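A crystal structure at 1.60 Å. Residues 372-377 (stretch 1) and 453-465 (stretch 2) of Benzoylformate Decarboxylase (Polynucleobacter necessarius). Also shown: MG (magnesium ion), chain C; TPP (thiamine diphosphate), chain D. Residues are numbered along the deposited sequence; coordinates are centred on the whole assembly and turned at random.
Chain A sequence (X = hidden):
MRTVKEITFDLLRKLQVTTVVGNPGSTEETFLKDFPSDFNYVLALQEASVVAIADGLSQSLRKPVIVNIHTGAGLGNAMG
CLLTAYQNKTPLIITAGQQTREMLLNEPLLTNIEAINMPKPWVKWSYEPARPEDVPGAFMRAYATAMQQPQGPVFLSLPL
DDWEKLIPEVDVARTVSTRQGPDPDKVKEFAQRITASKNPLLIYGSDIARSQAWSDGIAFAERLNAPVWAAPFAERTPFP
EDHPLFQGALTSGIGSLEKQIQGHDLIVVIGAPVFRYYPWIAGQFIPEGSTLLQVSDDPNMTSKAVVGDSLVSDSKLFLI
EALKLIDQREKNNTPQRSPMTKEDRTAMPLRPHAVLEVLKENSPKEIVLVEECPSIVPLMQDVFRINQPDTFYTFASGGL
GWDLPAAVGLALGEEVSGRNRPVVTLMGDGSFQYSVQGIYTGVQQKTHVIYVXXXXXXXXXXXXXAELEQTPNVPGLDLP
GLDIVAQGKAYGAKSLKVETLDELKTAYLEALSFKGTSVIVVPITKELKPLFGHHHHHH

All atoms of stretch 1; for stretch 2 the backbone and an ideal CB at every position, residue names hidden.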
ATOM      1  N   GLU A 372      27.445 -12.169 -14.659  1.00 10.45           N
ATOM      2  CA  GLU A 372      26.571 -11.050 -14.998  1.00 10.25           C
ATOM      3  C   GLU A 372      27.187 -10.372 -16.212  1.00 11.98           C
ATOM      4  O   GLU A 372      27.724  -9.270 -16.124  1.00 11.37           O
ATOM      5  CB  GLU A 372      26.433 -10.072 -13.828  1.00 12.14           C
ATOM      6  CG  GLU A 372      25.328  -9.026 -14.013  1.00 11.65           C
ATOM      7  CD  GLU A 372      25.116  -8.176 -12.776  1.00 13.51           C
ATOM      8  OE1 GLU A 372      24.612  -8.695 -11.751  1.00 12.25           O
ATOM      9  OE2 GLU A 372      25.465  -6.984 -12.820  1.00 14.32           O
ATOM     10  N   CYS A 373      27.127 -11.076 -17.336  1.00 11.09           N
ATOM     11  CA  CYS A 373      27.652 -10.596 -18.609  1.00 10.14           C
ATOM     12  C   CYS A 373      26.659 -11.105 -19.636  1.00 11.24           C
ATOM     13  O   CYS A 373      26.854 -12.161 -20.245  1.00 13.39           O
ATOM     14  CB  CYS A 373      29.042 -11.177 -18.862  1.00 11.26           C
ATOM     15  SG  CYS A 373      29.878 -10.399 -20.256  1.00 14.60           S
ATOM     16  N   PRO A 374      25.552 -10.373 -19.803  1.00 11.27           N
ATOM     17  CA  PRO A 374      24.393 -10.932 -20.501  1.00 13.90           C
ATOM     18  C   PRO A 374      24.667 -11.476 -21.908  1.00 12.36           C
ATOM     19  O   PRO A 374      24.177 -12.564 -22.228  1.00 15.58           O
ATOM     20  CB  PRO A 374      23.416  -9.750 -20.541  1.00 15.06           C
ATOM     21  CG  PRO A 374      23.716  -9.007 -19.259  1.00 14.22           C
ATOM     22  CD  PRO A 374      25.238  -9.096 -19.134  1.00 12.63           C
ATOM     23  N   SER A 375      25.434 -10.768 -22.728  1.00 13.60           N
ATOM     24  CA  SER A 375      25.581 -11.205 -24.118  1.00 14.52           C
ATOM     25  C   SER A 375      26.319 -12.543 -24.274  1.00 15.60           C
ATOM     26  O   SER A 375      26.155 -13.210 -25.296  1.00 18.78           O
ATOM     27  CB  SER A 375      26.246 -10.126 -24.989  1.00 13.75           C
ATOM     28  OG  SER A 375      27.616 -10.006 -24.691  1.00 17.83           O
ATOM     29  N   ILE A 376      27.106 -12.947 -23.273  1.00 13.45           N
ATOM     30  CA  ILE A 376      27.903 -14.177 -23.408  1.00 16.07           C
ATOM     31  C   ILE A 376      27.283 -15.422 -22.756  1.00 14.74           C
ATOM     32  O   ILE A 376      27.881 -16.497 -22.774  1.00 13.83           O
ATOM     33  CB  ILE A 376      29.356 -14.006 -22.876  1.00 15.20           C
ATOM     34  CG1 ILE A 376      29.369 -13.906 -21.346  1.00 13.20           C
ATOM     35  CG2 ILE A 376      30.034 -12.804 -23.529  1.00 17.60           C
ATOM     36  CD1 ILE A 376      30.786 -13.875 -20.747  1.00 18.72           C
ATOM     37  N   VAL A 377      26.091 -15.297 -22.190  1.00 13.56           N
ATOM     38  CA  VAL A 377      25.503 -16.430 -21.466  1.00 13.73           C
ATOM     39  C   VAL A 377      25.514 -17.775 -22.234  1.00 13.14           C
ATOM     40  O   VAL A 377      25.924 -18.797 -21.679  1.00 12.68           O
ATOM     41  CB  VAL A 377      24.103 -16.079 -20.917  1.00 13.09           C
ATOM     42  CG1 VAL A 377      23.405 -17.327 -20.374  1.00 13.13           C
ATOM     43  CG2 VAL A 377      24.248 -15.005 -19.840  1.00 13.78           C
ATOM     44  N   UNK A 453      36.383  -8.999 -16.621  1.00 11.21           N
ATOM     45  CA  UNK A 453      35.474  -8.062 -17.273  1.00  9.70           C
ATOM     46  C   UNK A 453      35.590  -8.143 -18.791  1.00 13.38           C
ATOM     47  O   UNK A 453      36.651  -7.882 -19.364  1.00 12.89           O
ATOM     48  CB  UNK A 453      35.755  -6.634 -16.801  1.00  9.70           C
ATOM     49  N   UNK A 454      34.486  -8.507 -19.430  1.00 11.51           N
ATOM     50  CA  UNK A 454      34.414  -8.606 -20.879  1.00 11.28           C
ATOM     51  C   UNK A 454      34.094  -7.244 -21.478  1.00 12.51           C
ATOM     52  O   UNK A 454      32.944  -6.800 -21.472  1.00 12.30           O
ATOM     53  CB  UNK A 454      33.367  -9.639 -21.301  1.00 11.28           C
ATOM     54  N   UNK A 455      35.116  -6.565 -21.983  1.00 12.30           N
ATOM     55  CA  UNK A 455      34.936  -5.183 -22.411  1.00 12.43           C
ATOM     56  C   UNK A 455      34.649  -5.034 -23.910  1.00 12.84           C
ATOM     57  O   UNK A 455      35.565  -5.028 -24.727  1.00 12.65           O
ATOM     58  CB  UNK A 455      36.185  -4.376 -22.052  1.00 12.43           C
ATOM     59  N   UNK A 456      33.366  -4.908 -24.263  1.00 11.33           N
ATOM     60  CA  UNK A 456      32.975  -4.617 -25.646  1.00 11.81           C
ATOM     61  C   UNK A 456      32.539  -3.164 -25.858  1.00 13.64           C
ATOM     62  O   UNK A 456      32.091  -2.791 -26.944  1.00 14.83           O
ATOM     63  CB  UNK A 456      31.839  -5.552 -26.065  1.00 11.81           C
ATOM     64  N   UNK A 457      32.709  -2.346 -24.819  1.00  9.81           N
ATOM     65  CA  UNK A 457      32.371  -0.923 -24.851  1.00 11.25           C
ATOM     66  C   UNK A 457      30.932  -0.647 -25.264  1.00 13.25           C
ATOM     67  O   UNK A 457      30.652   0.352 -25.925  1.00 14.12           O
ATOM     68  CB  UNK A 457      33.316  -0.192 -25.807  1.00 11.25           C
ATOM     69  N   UNK A 458      30.022  -1.524 -24.855  1.00 12.71           N
ATOM     70  CA  UNK A 458      28.612  -1.371 -25.203  1.00  9.34           C
ATOM     71  C   UNK A 458      27.719  -2.166 -24.264  1.00 11.80           C
ATOM     72  O   UNK A 458      28.176  -3.067 -23.580  1.00 10.85           O
ATOM     73  CB  UNK A 458      28.370  -1.809 -26.649  1.00  9.34           C
ATOM     74  N   UNK A 459      26.439  -1.822 -24.226  1.00 11.16           N
ATOM     75  CA  UNK A 459      25.451  -2.688 -23.616  1.00 11.90           C
ATOM     76  C   UNK A 459      25.045  -3.699 -24.698  1.00 12.43           C
ATOM     77  O   UNK A 459      24.028  -3.539 -25.374  1.00 11.16           O
ATOM     78  CB  UNK A 459      24.253  -1.899 -23.084  1.00 11.90           C
ATOM     79  N   UNK A 460      25.879  -4.718 -24.887  1.00 13.36           N
ATOM     80  CA  UNK A 460      25.762  -5.613 -26.029  1.00 11.50           C
ATOM     81  C   UNK A 460      24.407  -6.267 -26.190  1.00 15.49           C
ATOM     82  O   UNK A 460      23.837  -6.285 -27.290  1.00 15.33           O
ATOM     83  CB  UNK A 460      26.827  -6.707 -25.924  1.00 11.50           C
ATOM     84  N   UNK A 461      23.884  -6.816 -25.105  1.00 12.96           N
ATOM     85  CA  UNK A 461      22.647  -7.565 -25.221  1.00 16.32           C
ATOM     86  C   UNK A 461      21.484  -6.650 -25.597  1.00 15.35           C
ATOM     87  O   UNK A 461      20.522  -7.102 -26.213  1.00 15.70           O
ATOM     88  CB  UNK A 461      22.346  -8.296 -23.911  1.00 16.32           C
ATOM     89  N   UNK A 462      21.568  -5.366 -25.253  1.00 12.36           N
ATOM     90  CA  UNK A 462      20.510  -4.442 -25.687  1.00 13.40           C
ATOM     91  C   UNK A 462      20.526  -4.219 -27.202  1.00 15.68           C
ATOM     92  O   UNK A 462      19.486  -3.946 -27.806  1.00 15.41           O
ATOM     93  CB  UNK A 462      20.660  -3.100 -24.968  1.00 13.40           C
ATOM     94  N   UNK A 463      21.694  -4.335 -27.822  1.00 12.41           N
ATOM     95  CA  UNK A 463      21.762  -4.249 -29.283  1.00 13.96           C
ATOM     96  C   UNK A 463      21.221  -5.535 -29.908  1.00 17.85           C
ATOM     97  O   UNK A 463      20.631  -5.506 -30.985  1.00 18.00           O
ATOM     98  CB  UNK A 463      23.198  -3.994 -29.744  1.00 13.96           C
ATOM     99  N   UNK A 464      21.429  -6.658 -29.226  1.00 16.61           N
ATOM    100  CA  UNK A 464      20.865  -7.930 -29.664  1.00 18.38           C
ATOM    101  C   UNK A 464      19.345  -7.825 -29.631  1.00 21.01           C
ATOM    102  O   UNK A 464      18.658  -8.260 -30.552  1.00 23.02           O
ATOM    103  CB  UNK A 464      21.354  -9.085 -28.787  1.00 18.38           C
ATOM    104  N   UNK A 465      18.821  -7.246 -28.557  1.00 19.55           N
ATOM    105  CA  UNK A 465      17.382  -7.032 -28.447  1.00 19.08           C
ATOM    106  C   UNK A 465      16.849  -6.053 -29.485  1.00 21.38           C
ATOM    107  O   UNK A 465      15.751  -6.237 -30.006  1.00 24.37           O
ATOM    108  CB  UNK A 465      17.039  -6.526 -27.044  1.00 19.08           C
TER
HETATM  109 MG    MG C 601      29.295  -4.797 -22.584  1.00 10.32          MG
HETATM  110  N1' TPP D 602      19.377  -1.491 -15.200  1.00 11.16           N
HETATM  111  C2' TPP D 602      19.289  -2.524 -14.279  1.00 13.06           C
HETATM  112  CM2 TPP D 602      19.423  -2.246 -12.812  1.00 13.69           C
HETATM  113  N3' TPP D 602      19.058  -3.823 -14.692  1.00 11.81           N
HETATM  114  C4' TPP D 602      18.922  -4.100 -16.030  1.00 14.76           C
HETATM  115  N4' TPP D 602      18.685  -5.351 -16.420  1.00 14.21           N
HETATM  116  C5' TPP D 602      19.046  -3.074 -16.967  1.00 13.17           C
HETATM  117  C6' TPP D 602      19.257  -1.759 -16.555  1.00 13.00           C
HETATM  118  C7' TPP D 602      18.895  -3.378 -18.435  1.00 13.93           C
HETATM  119  N3  TPP D 602      19.978  -4.117 -19.070  1.00 15.00           N
HETATM  120  C2  TPP D 602      19.943  -5.472 -19.360  1.00 20.14           C
HETATM  121  S1  TPP D 602      21.265  -6.023 -20.097  0.75 14.64           S
HETATM  122  C5  TPP D 602      21.931  -4.550 -20.087  1.00 11.77           C
HETATM  123  C4  TPP D 602      21.138  -3.563 -19.509  1.00 19.58           C
HETATM  124  CM4 TPP D 602      21.507  -2.108 -19.364  1.00 12.14           C
HETATM  125  C6  TPP D 602      23.285  -4.427 -20.728  1.00 17.16           C
HETATM  126  C7  TPP D 602      24.390  -5.240 -20.073  1.00 13.81           C
HETATM  127  O7  TPP D 602      25.581  -4.773 -20.664  1.00 16.37           O
HETATM  128  PA  TPP D 602      27.007  -5.430 -20.319  1.00 14.79           P
HETATM  129  O1A TPP D 602      27.077  -5.688 -18.841  1.00 14.04           O
HETATM  130  O2A TPP D 602      28.114  -4.531 -20.768  1.00 14.48           O
HETATM  131  O3A TPP D 602      26.951  -6.877 -21.016  1.00 13.58           O
HETATM  132  PB  TPP D 602      27.013  -7.234 -22.583  1.00 14.54           P
HETATM  133  O1B TPP D 602      25.597  -7.396 -23.033  1.00 17.35           O
HETATM  134  O2B TPP D 602      27.768  -8.541 -22.679  1.00 18.59           O
HETATM  135  O3B TPP D 602      27.667  -6.140 -23.363  1.00 12.17           O

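Position 453 has extended backbone angles, and its CB points away from stretch 1 with nothing of it within 5.5 Å. A beta-branched residue suits a strand, though this contact hardly restricts the choice; the residue is Val 453.

At 454 CB turns toward stretch 1, 3.7 Å from Cys 373 SG and 5.0 Å from Ile 376 CD1. Sulfur and methyl offer no polar partner, so a large apolar side chain would fit. With chi1 in m, Phe 454 sets its ring against Ile 376 CD1, which stands 3.7 Å from the centroid of the Phe 454 ring, a CH-pi contact over the face. Cys 373 SG approaches obliquely.

Position 455 is out of reach of stretch 1 and tolerates many side chains; it is Gln 455.

The CB of 456 points toward stretch 1 but does not touch it, with magnesium and the diphosphate in front. A short side chain carrying an oxygen could bind the metal, so Asp or Asn comes to mind. Asn 456 does two jobs: OD1 binds MG at 2.2 Å, while ND2 donates to TPP O3B at 3.1 Å.

At 457 phi and psi are both positive, which favours Gly, Asn or Asp without excluding others; it is Glu 457. Position 458 offers its backbone O to MG at 2.3 Å, a role open to any residue but proline. Glu 458 also forms a salt bridge through OE1 with 463. An N-cap such as 459 often takes Ser, Thr, Asp or Asn, but out of reach of stretch 1 the choice is open; the ring of Tyr 459 has TPP CM4 over one face.

At 460 an ideal CB would be 3.6 Å from Ser 375 CB and only 2.8 Å from TPP O3B, a clash. Glycine is the clear choice, and Gly 460 N donates to TPP O3B at 2.7 Å.

The CB of 461 sits 3.8 Å from Pro 374 CB, inviting an aliphatic residue. Ile 461 CG2 packs 3.6 Å from Pro 374 CB, while Ile 461 N donates to TPP O1B at 2.8 Å.

Positions 462 and 463 are out of reach, and any good helix former would do; they are Leu 462 and Lys 463, whose NZ lies 2.9 Å from Glu 458 OE1.

From 464 CB points toward stretch 1 across a gap that a long side chain such as Gln, Glu, Lys, Arg or Met could span. Gln 464 brings OE1 to 3.7 Å from Ser 375 CB, and its NE2 donates to a water that donates weakly to Ser 375 O. Position 465, out of reach, suits any helix former; it is Phe 465.

Stretch 2 (453-465) VFQNEEYGILKQF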
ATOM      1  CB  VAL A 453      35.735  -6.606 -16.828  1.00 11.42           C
ATOM      2  CG1 VAL A 453      34.702  -5.660 -17.462  1.00 15.48           C
ATOM      3  CG2 VAL A 453      35.718  -6.487 -15.322  1.00 11.12           C
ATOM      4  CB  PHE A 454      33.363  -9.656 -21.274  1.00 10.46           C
ATOM      5  CG  PHE A 454      33.770 -11.065 -20.925  1.00 12.49           C
ATOM      6  CD1 PHE A 454      33.826 -11.481 -19.604  1.00 14.06           C
ATOM      7  CD2 PHE A 454      34.095 -11.968 -21.921  1.00 12.67           C
ATOM      8  CE1 PHE A 454      34.215 -12.779 -19.280  1.00 11.68           C
ATOM      9  CE2 PHE A 454      34.471 -13.271 -21.612  1.00 13.11           C
ATOM     10  CZ  PHE A 454      34.534 -13.676 -20.289  1.00 12.36           C
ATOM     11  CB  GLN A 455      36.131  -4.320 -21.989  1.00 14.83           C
ATOM     12  CG  GLN A 455      35.926  -2.854 -22.313  1.00 16.52           C
ATOM     13  CD  GLN A 455      37.042  -1.977 -21.807  1.00 22.38           C
ATOM     14  OE1 GLN A 455      38.209  -2.165 -22.156  1.00 32.14           O
ATOM     15  NE2 GLN A 455      36.689  -0.997 -21.000  1.00 24.86           N
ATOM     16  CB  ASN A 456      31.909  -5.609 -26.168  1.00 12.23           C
ATOM     17  CG  ASN A 456      30.671  -5.658 -25.286  1.00 14.59           C
ATOM     18  OD1 ASN A 456      30.513  -4.833 -24.400  1.00 11.82           O
ATOM     19  ND2 ASN A 456      29.792  -6.628 -25.530  1.00 12.03           N
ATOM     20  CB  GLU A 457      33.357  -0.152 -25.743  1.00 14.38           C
ATOM     21  CG  GLU A 457      34.786  -0.382 -25.301  1.00 14.65           C
ATOM     22  CD  GLU A 457      35.769   0.593 -25.915  1.00 29.32           C
ATOM     23  OE1 GLU A 457      35.811   0.689 -27.156  1.00 33.77           O
ATOM     24  OE2 GLU A 457      36.495   1.260 -25.149  1.00 35.77           O
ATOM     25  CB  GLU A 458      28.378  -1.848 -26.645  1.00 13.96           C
ATOM     26  CG  GLU A 458      28.584  -3.360 -26.829  1.00 15.49           C
ATOM     27  CD  GLU A 458      28.722  -3.801 -28.289  1.00 19.61           C
ATOM     28  OE1 GLU A 458      28.484  -2.981 -29.203  1.00 18.22           O
ATOM     29  OE2 GLU A 458      29.089  -4.981 -28.506  1.00 20.98           O
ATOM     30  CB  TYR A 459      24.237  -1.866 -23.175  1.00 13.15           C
ATOM     31  CG  TYR A 459      24.410  -0.959 -21.952  1.00 11.85           C
ATOM     32  CD1 TYR A 459      25.014  -1.409 -20.770  1.00 12.45           C
ATOM     33  CD2 TYR A 459      23.906   0.340 -21.969  1.00 11.74           C
ATOM     34  CE1 TYR A 459      25.123  -0.573 -19.654  1.00 13.49           C
ATOM     35  CE2 TYR A 459      24.010   1.171 -20.866  1.00 12.30           C
ATOM     36  CZ  TYR A 459      24.616   0.712 -19.709  1.00 11.02           C
ATOM     37  OH  TYR A 459      24.708   1.559 -18.619  1.00 11.59           O
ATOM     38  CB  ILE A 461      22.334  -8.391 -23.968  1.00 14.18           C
ATOM     39  CG1 ILE A 461      21.259  -9.438 -24.302  1.00 22.95           C
ATOM     40  CG2 ILE A 461      21.887  -7.493 -22.842  1.00 17.50           C
ATOM     41  CD1 ILE A 461      21.011 -10.461 -23.227  1.00 21.98           C
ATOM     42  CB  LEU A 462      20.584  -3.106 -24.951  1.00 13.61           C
ATOM     43  CG  LEU A 462      20.410  -3.160 -23.431  1.00 12.77           C
ATOM     44  CD1 LEU A 462      20.374  -1.762 -22.834  1.00 12.38           C
ATOM     45  CD2 LEU A 462      19.165  -3.957 -23.046  1.00 15.87           C
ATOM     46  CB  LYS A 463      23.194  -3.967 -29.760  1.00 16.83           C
ATOM     47  CG  LYS A 463      23.715  -2.585 -29.360  1.00 14.38           C
ATOM     48  CD  LYS A 463      25.074  -2.299 -29.978  1.00 18.81           C
ATOM     49  CE  LYS A 463      25.604  -0.951 -29.518  1.00 17.04           C
ATOM     50  NZ  LYS A 463      26.940  -0.652 -30.123  1.00 19.89           N
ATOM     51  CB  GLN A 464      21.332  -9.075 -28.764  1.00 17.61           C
ATOM     52  CG  GLN A 464      22.832  -9.380 -28.864  1.00 18.16           C
ATOM     53  CD  GLN A 464      23.283 -10.513 -27.955  1.00 23.54           C
ATOM     54  OE1 GLN A 464      23.022 -10.513 -26.746  1.00 23.23           O
ATOM     55  NE2 GLN A 464      23.969 -11.491 -28.536  1.00 27.57           N
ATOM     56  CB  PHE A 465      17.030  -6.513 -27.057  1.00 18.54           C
ATOM     57  CG  PHE A 465      16.502  -7.557 -26.148  1.00 20.74           C
ATOM     58  CD1 PHE A 465      15.165  -7.911 -26.197  1.00 21.06           C
ATOM     59  CD2 PHE A 465      17.331  -8.192 -25.242  1.00 24.89           C
ATOM     60  CE1 PHE A 465      14.653  -8.882 -25.343  1.00 22.04           C
ATOM     61  CE2 PHE A 465      16.831  -9.170 -24.388  1.00 30.53           C
ATOM     62  CZ  PHE A 465      15.489  -9.512 -24.442  1.00 26.23           C
TER
HETATM   63  O   HOH W   1      23.978 -14.482 -27.455  1.00 34.20           O
HETATM   64  O   HOH W   2      30.255  -6.831 -21.909  1.00 13.80           O
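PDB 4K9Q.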